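Local coordinates for CurG, CurH fusion protein (Moorea producens 3L, PDB 4MYY) that joins the C-terminal docking domain of CurG to the N-terminal docking domain of CurH, whose pairing probably links consecutive modules of the curacin A polyketide synthase, at residues T47-E50 / Q51-E55; K60-S63 / P64-A68. All coordinates share one frame; numbering follows the deposited sequence.

Contact 1: T47-E50 / Q51-E55; sequences TKKE and QILSE
The backbone carbonyls of Thr47, Lys48, Lys49 and Glu50 accept from the N-H groups of Gln51, Ile52, Leu53 and Ser54 in turn, at N to O distances between 2.9 and 3.1 Å, the continuous i to i+4 bonding of an alpha helix. This turn lies in helix 42-61, within the CurH-derived part of the fusion. The side chains run along its surface. Ile52 sets CG1 3.4 Å from Lys48 O, and its CD1 meets the aliphatic stem of Lys48, 4.2 Å from CD. Bends from chi2 onward carry that lysine along the helix toward Ile52, and its NZ lies near a bound sulfate, a long and weak contact outside the two segments. Beyond this pair, Ile52 packs on Ile32 of the CurG-derived helix 17-32, and Lys48 on Ser2 of the second subunit. On another side of the helix, Lys49 and Leu53 lie alongside one another, pointing the same way, with Lys49 CE 4.2 Å from Leu53 CD1. The same methyl lies 3.8 Å from Glu50 OE1, because a turn at chi2 (-59°) swings that carboxylate toward Leu53. Thr47 OG1 bonds to Leu43 O in the preceding turn, while Thr47 O has a carbon neighbour as well as its backbone donor: Gln51 CG sits 3.4 Å from Thr47 O.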
loop_
_atom_site.group_PDB
_atom_site.type_symbol
_atom_site.label_atom_id
_atom_site.label_comp_id
_atom_site.label_asym_id
_atom_site.label_seq_id
_atom_site.Cartn_x
_atom_site.Cartn_y
_atom_site.Cartn_z
ATOM N N THR B 47 -18.871 -9.068 -18.098
ATOM C CA THR B 47 -17.428 -9.218 -18.262
ATOM C C THR B 47 -16.647 -8.597 -17.086
ATOM O O THR B 47 -15.736 -9.232 -16.539
ATOM C CB THR B 47 -16.948 -8.652 -19.610
ATOM O OG1 THR B 47 -17.666 -9.289 -20.678
ATOM C CG2 THR B 47 -15.461 -8.911 -19.784
ATOM N N LYS B 48 -17.046 -7.393 -16.688
ATOM C CA LYS B 48 -16.500 -6.718 -15.509
ATOM C C LYS B 48 -16.666 -7.584 -14.256
ATOM O O LYS B 48 -15.710 -7.755 -13.490
ATOM C CB LYS B 48 -17.168 -5.348 -15.319
ATOM C CG LYS B 48 -16.542 -4.446 -14.250
ATOM C CD LYS B 48 -15.028 -4.402 -14.383
ATOM C CE LYS B 48 -14.469 -2.991 -14.223
ATOM N NZ LYS B 48 -14.774 -2.324 -12.925
ATOM N N LYS B 49 -17.873 -8.111 -14.039
ATOM C CA LYS B 49 -18.125 -8.977 -12.879
ATOM C C LYS B 49 -17.132 -10.159 -12.839
ATOM O O LYS B 49 -16.561 -10.475 -11.783
ATOM C CB LYS B 49 -19.572 -9.473 -12.868
ATOM C CG LYS B 49 -19.923 -10.441 -11.743
ATOM C CD LYS B 49 -21.338 -10.987 -11.920
ATOM C CE LYS B 49 -21.612 -12.144 -10.973
ATOM N NZ LYS B 49 -21.942 -11.692 -9.593
ATOM N N GLU B 50 -16.914 -10.800 -13.987
ATOM C CA GLU B 50 -16.104 -12.019 -14.016
ATOM C C GLU B 50 -14.640 -11.692 -13.794
ATOM O O GLU B 50 -13.915 -12.454 -13.152
ATOM C CB GLU B 50 -16.312 -12.795 -15.322
ATOM C CG GLU B 50 -17.753 -13.257 -15.508
ATOM C CD GLU B 50 -18.246 -14.167 -14.381
ATOM O OE1 GLU B 50 -17.412 -14.862 -13.764
ATOM O OE2 GLU B 50 -19.459 -14.169 -14.101
ATOM N N GLN B 51 -14.221 -10.544 -14.315
ATOM C CA GLN B 51 -12.865 -10.050 -14.069
ATOM C C GLN B 51 -12.567 -9.847 -12.598
ATOM O O GLN B 51 -11.532 -10.302 -12.119
ATOM C CB GLN B 51 -12.605 -8.780 -14.859
ATOM C CG GLN B 51 -12.313 -9.140 -16.310
ATOM C CD GLN B 51 -12.127 -7.931 -17.190
ATOM O OE1 GLN B 51 -12.805 -6.909 -17.027
ATOM N NE2 GLN B 51 -11.216 -8.042 -18.140
ATOM N N ILE B 52 -13.503 -9.218 -11.887
ATOM C CA ILE B 52 -13.342 -8.923 -10.458
ATOM C C ILE B 52 -13.348 -10.220 -9.670
ATOM O O ILE B 52 -12.535 -10.414 -8.767
ATOM C CB ILE B 52 -14.415 -7.930 -9.958
ATOM C CG1 ILE B 52 -14.220 -6.564 -10.623
ATOM C CG2 ILE B 52 -14.395 -7.797 -8.439
ATOM C CD1 ILE B 52 -15.338 -5.567 -10.361
ATOM N N LEU B 53 -14.263 -11.127 -10.016
ATOM C CA LEU B 53 -14.266 -12.446 -9.399
ATOM C C LEU B 53 -12.916 -13.164 -9.595
ATOM O O LEU B 53 -12.406 -13.788 -8.663
ATOM C CB LEU B 53 -15.434 -13.277 -9.951
ATOM C CG LEU B 53 -16.843 -12.925 -9.469
ATOM C CD1 LEU B 53 -17.853 -13.834 -10.175
ATOM C CD2 LEU B 53 -16.958 -13.102 -7.956
ATOM N N SER B 54 -12.330 -13.060 -10.793
ATOM C CA SER B 54 -11.019 -13.685 -11.034
ATOM C C SER B 54 -9.933 -13.049 -10.157
ATOM O O SER B 54 -9.120 -13.766 -9.554
ATOM C CB SER B 54 -10.612 -13.557 -12.492
ATOM O OG SER B 54 -9.326 -14.121 -12.651
ATOM N N GLU B 55 -9.915 -11.718 -10.096
ATOM C CA GLU B 55 -8.974 -10.994 -9.199
ATOM C C GLU B 55 -9.148 -11.435 -7.738
ATOM O O GLU B 55 -8.170 -11.728 -7.040
ATOM C CB GLU B 55 -9.128 -9.485 -9.322
ATOM C CG GLU B 55 -8.851 -8.951 -10.712
ATOM C CD GLU B 55 -9.093 -7.463 -10.857
ATOM O OE1 GLU B 55 -9.428 -6.787 -9.860
ATOM O OE2 GLU B 55 -8.936 -6.961 -11.988
#

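Contact 2: K60-S63 / P64-A68; sequences KQLS and PLQRA
Ser63 and Gln66 cap the start of helix 64-82 with a reciprocal capping box in which a neutral amide, not a carboxylate, takes the serine N-H. Ser63 OG, at the N-cap, accepts from Gln66 N at 3.0 Å, and Ser63 N donates in return to Gln66 OE1 at 2.8 Å. The second bond is nearly straight (170°) and lies in the amide plane, on a lone pair of OE1. Ser63 holds OG between its own N and carbonyl carbon (chi1 67°), which turns the hydroxyl toward the first helical turn. A water also donates to Gln66 OE1, and Gln66 NE2 donates to Ile12 O of the second subunit, leaving the amide gripped at both ends. The side chain of Leu62 crosses that of Gln66 at about a right angle, its CD2 lying 3.7 Å from Gln66 CD. An alanine in place of Gln66 is likely to leave Ser63 N without its acceptor and Ile12 O of the second subunit without this donor, and to open a gap beside Leu62. The first full helical bond runs from Arg67 N to Ser63 O at 2.9 Å. That oxygen also lies over one face of the Arg67 guanidinium, 3.9 Å above its plane. Arg67 NE forms a salt bridge with Asp25 of the CurG-derived helix 17-32, and NH1 bonds to Ile59 O, so this arginine spans from helix 64-82 to helix 17-32 and to the last turn of helix 42-61.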
loop_
_atom_site.group_PDB
_atom_site.type_symbol
_atom_site.label_atom_id
_atom_site.label_comp_id
_atom_site.label_asym_id
_atom_site.label_seq_id
_atom_site.Cartn_x
_atom_site.Cartn_y
_atom_site.Cartn_z
ATOM N N LYS B 60 -7.163 -14.358 -2.994
ATOM C CA LYS B 60 -7.423 -15.341 -1.943
ATOM C C LYS B 60 -6.280 -16.355 -1.785
ATOM O O LYS B 60 -6.016 -16.852 -0.685
ATOM C CB LYS B 60 -8.742 -16.056 -2.271
ATOM C CG LYS B 60 -9.234 -17.016 -1.214
ATOM C CD LYS B 60 -10.671 -17.419 -1.481
ATOM C CE LYS B 60 -10.793 -18.332 -2.698
ATOM N NZ LYS B 60 -12.219 -18.614 -3.029
ATOM N N GLN B 61 -5.607 -16.651 -2.893
ATOM C CA GLN B 61 -4.529 -17.654 -2.916
ATOM C C GLN B 61 -3.162 -17.069 -2.579
ATOM O O GLN B 61 -2.196 -17.802 -2.392
ATOM C CB GLN B 61 -4.491 -18.354 -4.280
ATOM C CG GLN B 61 -5.808 -18.981 -4.694
ATOM C CD GLN B 61 -5.619 -19.975 -5.812
ATOM O OE1 GLN B 61 -6.101 -19.773 -6.930
ATOM N NE2 GLN B 61 -4.903 -21.052 -5.523
ATOM N N LEU B 62 -3.077 -15.742 -2.489
ATOM C CA LEU B 62 -1.837 -15.067 -2.132
ATOM C C LEU B 62 -1.551 -15.135 -0.637
ATOM O O LEU B 62 -2.467 -15.246 0.180
ATOM C CB LEU B 62 -1.889 -13.595 -2.575
ATOM C CG LEU B 62 -1.989 -13.300 -4.082
ATOM C CD1 LEU B 62 -2.064 -11.778 -4.253
ATOM C CD2 LEU B 62 -0.803 -13.867 -4.857
ATOM N N SER B 63 -0.276 -15.078 -0.275
ATOM C CA SER B 63 0.080 -14.955 1.144
ATOM C C SER B 63 -0.229 -13.546 1.678
ATOM O O SER B 63 -0.365 -12.593 0.909
ATOM C CB SER B 63 1.576 -15.213 1.320
ATOM O OG SER B 63 2.318 -14.187 0.697
ATOM N N PRO B 64 -0.305 -13.385 3.000
ATOM C CA PRO B 64 -0.475 -12.032 3.551
ATOM C C PRO B 64 0.541 -11.016 3.005
ATOM O O PRO B 64 0.182 -9.859 2.712
ATOM C CB PRO B 64 -0.240 -12.259 5.038
ATOM C CG PRO B 64 -0.821 -13.629 5.266
ATOM C CD PRO B 64 -0.409 -14.416 4.049
ATOM N N LEU B 65 1.797 -11.427 2.861
ATOM C CA LEU B 65 2.813 -10.490 2.417
ATOM C C LEU B 65 2.654 -10.199 0.930
ATOM O O LEU B 65 2.883 -9.058 0.507
ATOM C CB LEU B 65 4.228 -11.012 2.677
ATOM C CG LEU B 65 5.321 -9.943 2.673
ATOM C CD1 LEU B 65 5.162 -8.855 3.737
ATOM C CD2 LEU B 65 6.647 -10.648 2.869
ATOM N N GLN B 66 2.256 -11.207 0.149
ATOM C CA GLN B 66 1.954 -10.946 -1.282
ATOM C C GLN B 66 0.824 -9.916 -1.409
ATOM O O GLN B 66 0.881 -8.988 -2.230
ATOM C CB GLN B 66 1.563 -12.231 -1.989
ATOM C CG GLN B 66 2.787 -13.057 -2.403
ATOM C CD GLN B 66 2.391 -14.372 -3.003
ATOM O OE1 GLN B 66 1.553 -15.093 -2.454
ATOM N NE2 GLN B 66 3.016 -14.729 -4.111
ATOM N N ARG B 67 -0.211 -10.086 -0.612
ATOM C CA ARG B 67 -1.333 -9.116 -0.639
ATOM C C ARG B 67 -0.865 -7.698 -0.271
ATOM O O ARG B 67 -1.289 -6.733 -0.885
ATOM C CB ARG B 67 -2.481 -9.550 0.257
ATOM C CG ARG B 67 -3.328 -10.706 -0.282
ATOM C CD ARG B 67 -4.580 -10.897 0.573
ATOM N NE ARG B 67 -4.289 -11.605 1.813
ATOM C CZ ARG B 67 -4.130 -12.929 1.853
ATOM N NH1 ARG B 67 -4.264 -13.645 0.735
ATOM N NH2 ARG B 67 -3.807 -13.538 2.979
ATOM N N ALA B 68 0.007 -7.593 0.726
ATOM C CA ALA B 68 0.482 -6.290 1.177
ATOM C C ALA B 68 1.280 -5.642 0.056
ATOM O O ALA B 68 1.057 -4.459 -0.272
ATOM C CB ALA B 68 1.331 -6.442 2.440
HETATM O O HOH W 1 1.229 -17.928 -2.047
#

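From the N terminus, the CurG-derived helices 2-14 and 17-32 come first, then the engineered glycine-rich linker, and both contacts lie beyond it in the CurH-derived part. They follow in series, neither enclosing nor crossing the other, and each spans one continuous piece of chain. Contact 1 is a turn within helix 42-61. Contact 2 opens at the end of the same helix and closes the short break leading into helix 64-82. Their centres are about 18 Å apart, and they do not touch. Helix 17-32 and the second subunit border both, placing the two CurH helices against CurG-derived segments of both copies in the dimer.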